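Transcriptional activator TenA-1 (Sulfolobus solfataricus P2, PDB 2QZC) is a putative TenA-like thiaminase that probably takes part in the hydrolysis or salvage of thiamin-related compounds. Local coordinates at residues K105-Y113 against S206-Y214. Sequence-based numbering, arbitrary orientation.
Sequences KTGYNLINY and SLRKDPTVY
Y108 and the C-terminal Y214 pair through their backbones: Y108 N donates to Y214 O at 2.9 Å, from above the Y214 carbonyl plane, and Y214 N returns the bond to Y108 O at 3.0 Å, in the carbonyl plane of Y108. With CG anti to its carbonyl carbon (chi1 -66°), the Y214 ring is carried over the first turn of helix 110-125, against L110. Its CB sits 3.4 Å from Y108 O and also meets Y113 CB; CG lies by Y108 O too, CD1 approaches L110 N, CE1 packs 3.8 Å from L110 CB, and CE2, CZ and OH lie by L110 CD1, which sits over one ring face, offset toward the rim, in a CH-pi contact. N109 caps this helix, its OD1 taking N112 N at 2.8 Å. Nearer helix 186-208, D210 CB meets N109 CB, R208 grips D210 side-on in a salt bridge, NE to OD1 and NH2 to OD2, and a water links D210 OD2 to I111 N. With an alanine here in place of D210, the R208 guanidinium would probably lose its mate and the water its acceptor. V213 and Y214 both face Y108, a classic beta bulge, fastening the C-terminal tail beyond the Schellman motif at K209 to the 106-109 loop of a helical, heme oxygenase-like fold.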
# COMPACT_ATOMS: atom_id res chain seq x y z
N LYS A 105 -10.28 8.13 -20.27
CA LYS A 105 -10.41 9.19 -21.27
C LYS A 105 -11.37 10.31 -20.87
O LYS A 105 -11.21 11.43 -21.35
CB LYS A 105 -10.79 8.63 -22.64
CG LYS A 105 -9.65 7.78 -23.29
N THR A 106 -12.31 10.03 -19.97
CA THR A 106 -13.23 11.08 -19.47
C THR A 106 -12.43 11.96 -18.50
O THR A 106 -11.62 11.48 -17.74
CB THR A 106 -14.43 10.47 -18.74
OG1 THR A 106 -15.12 9.61 -19.66
CG2 THR A 106 -15.41 11.56 -18.28
N GLY A 107 -12.62 13.27 -18.61
CA GLY A 107 -11.93 14.17 -17.69
C GLY A 107 -12.60 14.20 -16.33
O GLY A 107 -13.66 13.60 -16.10
N TYR A 108 -11.96 14.86 -15.40
CA TYR A 108 -12.56 15.10 -14.10
C TYR A 108 -13.51 16.30 -14.19
O TYR A 108 -13.23 17.25 -14.92
CB TYR A 108 -11.52 15.53 -13.08
CG TYR A 108 -10.41 14.55 -12.72
CD1 TYR A 108 -9.22 14.56 -13.42
CD2 TYR A 108 -10.53 13.68 -11.66
CE1 TYR A 108 -8.17 13.73 -13.07
CE2 TYR A 108 -9.50 12.82 -11.30
CZ TYR A 108 -8.32 12.86 -12.00
OH TYR A 108 -7.25 12.06 -11.67
N ASN A 109 -14.62 16.27 -13.45
CA ASN A 109 -15.31 17.53 -13.20
C ASN A 109 -14.52 18.33 -12.13
O ASN A 109 -13.57 17.82 -11.50
CB ASN A 109 -16.78 17.35 -12.88
CG ASN A 109 -17.08 16.60 -11.59
OD1 ASN A 109 -16.35 16.71 -10.61
ND2 ASN A 109 -18.18 15.82 -11.60
N LEU A 110 -14.84 19.60 -11.97
CA LEU A 110 -14.06 20.47 -11.08
C LEU A 110 -14.06 19.94 -9.65
O LEU A 110 -13.00 19.93 -9.00
CB LEU A 110 -14.62 21.90 -11.10
CG LEU A 110 -13.97 22.90 -10.14
CD1 LEU A 110 -12.48 23.00 -10.34
CD2 LEU A 110 -14.62 24.30 -10.28
N ILE A 111 -15.21 19.51 -9.14
CA ILE A 111 -15.27 19.05 -7.77
C ILE A 111 -14.42 17.80 -7.55
O ILE A 111 -13.70 17.71 -6.55
CB ILE A 111 -16.72 18.78 -7.34
CG1 ILE A 111 -17.56 20.04 -7.41
CG2 ILE A 111 -16.76 18.25 -5.89
CD1 ILE A 111 -17.10 21.19 -6.50
N ASN A 112 -14.48 16.85 -8.48
CA ASN A 112 -13.66 15.62 -8.37
C ASN A 112 -12.18 15.97 -8.43
O ASN A 112 -11.32 15.45 -7.69
CB ASN A 112 -14.07 14.68 -9.49
CG ASN A 112 -13.55 13.27 -9.33
OD1 ASN A 112 -12.99 12.91 -8.30
ND2 ASN A 112 -13.78 12.46 -10.40
N TYR A 113 -11.84 16.87 -9.36
CA TYR A 113 -10.44 17.30 -9.47
C TYR A 113 -9.94 17.87 -8.15
O TYR A 113 -8.91 17.48 -7.57
CB TYR A 113 -10.25 18.32 -10.62
CG TYR A 113 -8.77 18.57 -10.85
CD1 TYR A 113 -8.00 17.68 -11.56
CD2 TYR A 113 -8.14 19.66 -10.31
CE1 TYR A 113 -6.64 17.86 -11.73
CE2 TYR A 113 -6.74 19.84 -10.47
CZ TYR A 113 -6.02 18.94 -11.20
OH TYR A 113 -4.65 19.08 -11.31
N SER A 206 -22.81 15.46 -10.08
CA SER A 206 -23.36 14.33 -10.82
C SER A 206 -24.81 14.64 -11.22
O SER A 206 -25.19 14.38 -12.37
CB SER A 206 -23.21 13.02 -10.05
OG SER A 206 -21.86 12.57 -10.08
N LEU A 207 -25.64 15.17 -10.31
CA LEU A 207 -27.03 15.54 -10.69
C LEU A 207 -27.06 16.52 -11.87
O LEU A 207 -27.93 16.44 -12.73
CB LEU A 207 -27.79 16.08 -9.48
CG LEU A 207 -28.13 15.11 -8.37
CD1 LEU A 207 -28.80 15.84 -7.17
CD2 LEU A 207 -29.02 13.97 -8.86
N ARG A 208 -26.09 17.43 -11.93
CA ARG A 208 -26.00 18.43 -12.99
C ARG A 208 -25.26 17.93 -14.22
O ARG A 208 -25.28 18.61 -15.27
CB ARG A 208 -25.24 19.66 -12.49
CG ARG A 208 -25.92 20.46 -11.38
CD ARG A 208 -25.21 21.77 -11.17
NE ARG A 208 -23.83 21.59 -10.70
CZ ARG A 208 -23.38 21.74 -9.46
NH1 ARG A 208 -24.15 22.13 -8.47
NH2 ARG A 208 -22.10 21.52 -9.19
N LYS A 209 -24.55 16.79 -14.13
CA LYS A 209 -23.63 16.33 -15.15
C LYS A 209 -22.68 17.47 -15.55
O LYS A 209 -22.59 17.86 -16.72
CB LYS A 209 -24.34 15.69 -16.36
CG LYS A 209 -25.09 14.43 -15.96
CD LYS A 209 -25.50 13.53 -17.15
CE LYS A 209 -26.30 14.25 -18.17
NZ LYS A 209 -26.48 13.31 -19.35
N ASP A 210 -21.94 17.98 -14.56
CA ASP A 210 -21.00 19.09 -14.78
C ASP A 210 -19.94 18.78 -15.84
O ASP A 210 -19.58 17.63 -16.05
CB ASP A 210 -20.25 19.47 -13.51
CG ASP A 210 -21.06 20.25 -12.51
OD1 ASP A 210 -22.17 20.78 -12.85
OD2 ASP A 210 -20.53 20.40 -11.38
N PRO A 211 -19.39 19.83 -16.50
CA PRO A 211 -18.33 19.61 -17.49
C PRO A 211 -17.14 18.81 -16.98
O PRO A 211 -16.60 19.12 -15.92
CB PRO A 211 -17.86 21.03 -17.82
CG PRO A 211 -19.08 21.87 -17.60
CD PRO A 211 -19.78 21.25 -16.42
N THR A 212 -16.73 17.82 -17.75
CA THR A 212 -15.63 16.92 -17.40
C THR A 212 -14.36 17.29 -18.16
O THR A 212 -13.82 16.50 -18.92
CB THR A 212 -16.07 15.48 -17.62
OG1 THR A 212 -16.53 15.33 -18.99
CG2 THR A 212 -17.22 15.04 -16.67
N VAL A 213 -13.91 18.50 -17.90
CA VAL A 213 -12.80 19.11 -18.67
C VAL A 213 -11.45 19.18 -17.96
O VAL A 213 -10.48 19.57 -18.59
CB VAL A 213 -13.22 20.51 -19.18
CG1 VAL A 213 -14.43 20.41 -20.12
CG2 VAL A 213 -13.52 21.49 -18.05
N TYR A 214 -11.40 18.80 -16.68
CA TYR A 214 -10.18 18.87 -15.90
C TYR A 214 -9.37 17.59 -15.96
O TYR A 214 -9.81 16.54 -16.39
CB TYR A 214 -10.51 19.26 -14.44
CG TYR A 214 -11.05 20.64 -14.31
CD1 TYR A 214 -12.39 20.91 -14.49
CD2 TYR A 214 -10.15 21.70 -14.06
CE1 TYR A 214 -12.85 22.26 -14.42
CE2 TYR A 214 -10.59 22.99 -13.96
CZ TYR A 214 -11.92 23.26 -14.14
OH TYR A 214 -12.27 24.60 -14.03
OXT TYR A 214 -8.19 17.63 -15.57
O HOH W 1 -14.59 14.16 -20.78
O HOH W 2 -19.38 14.11 -9.44
O HOH W 3 -16.88 20.79 -13.76
O HOH W 4 -17.85 20.18 -10.97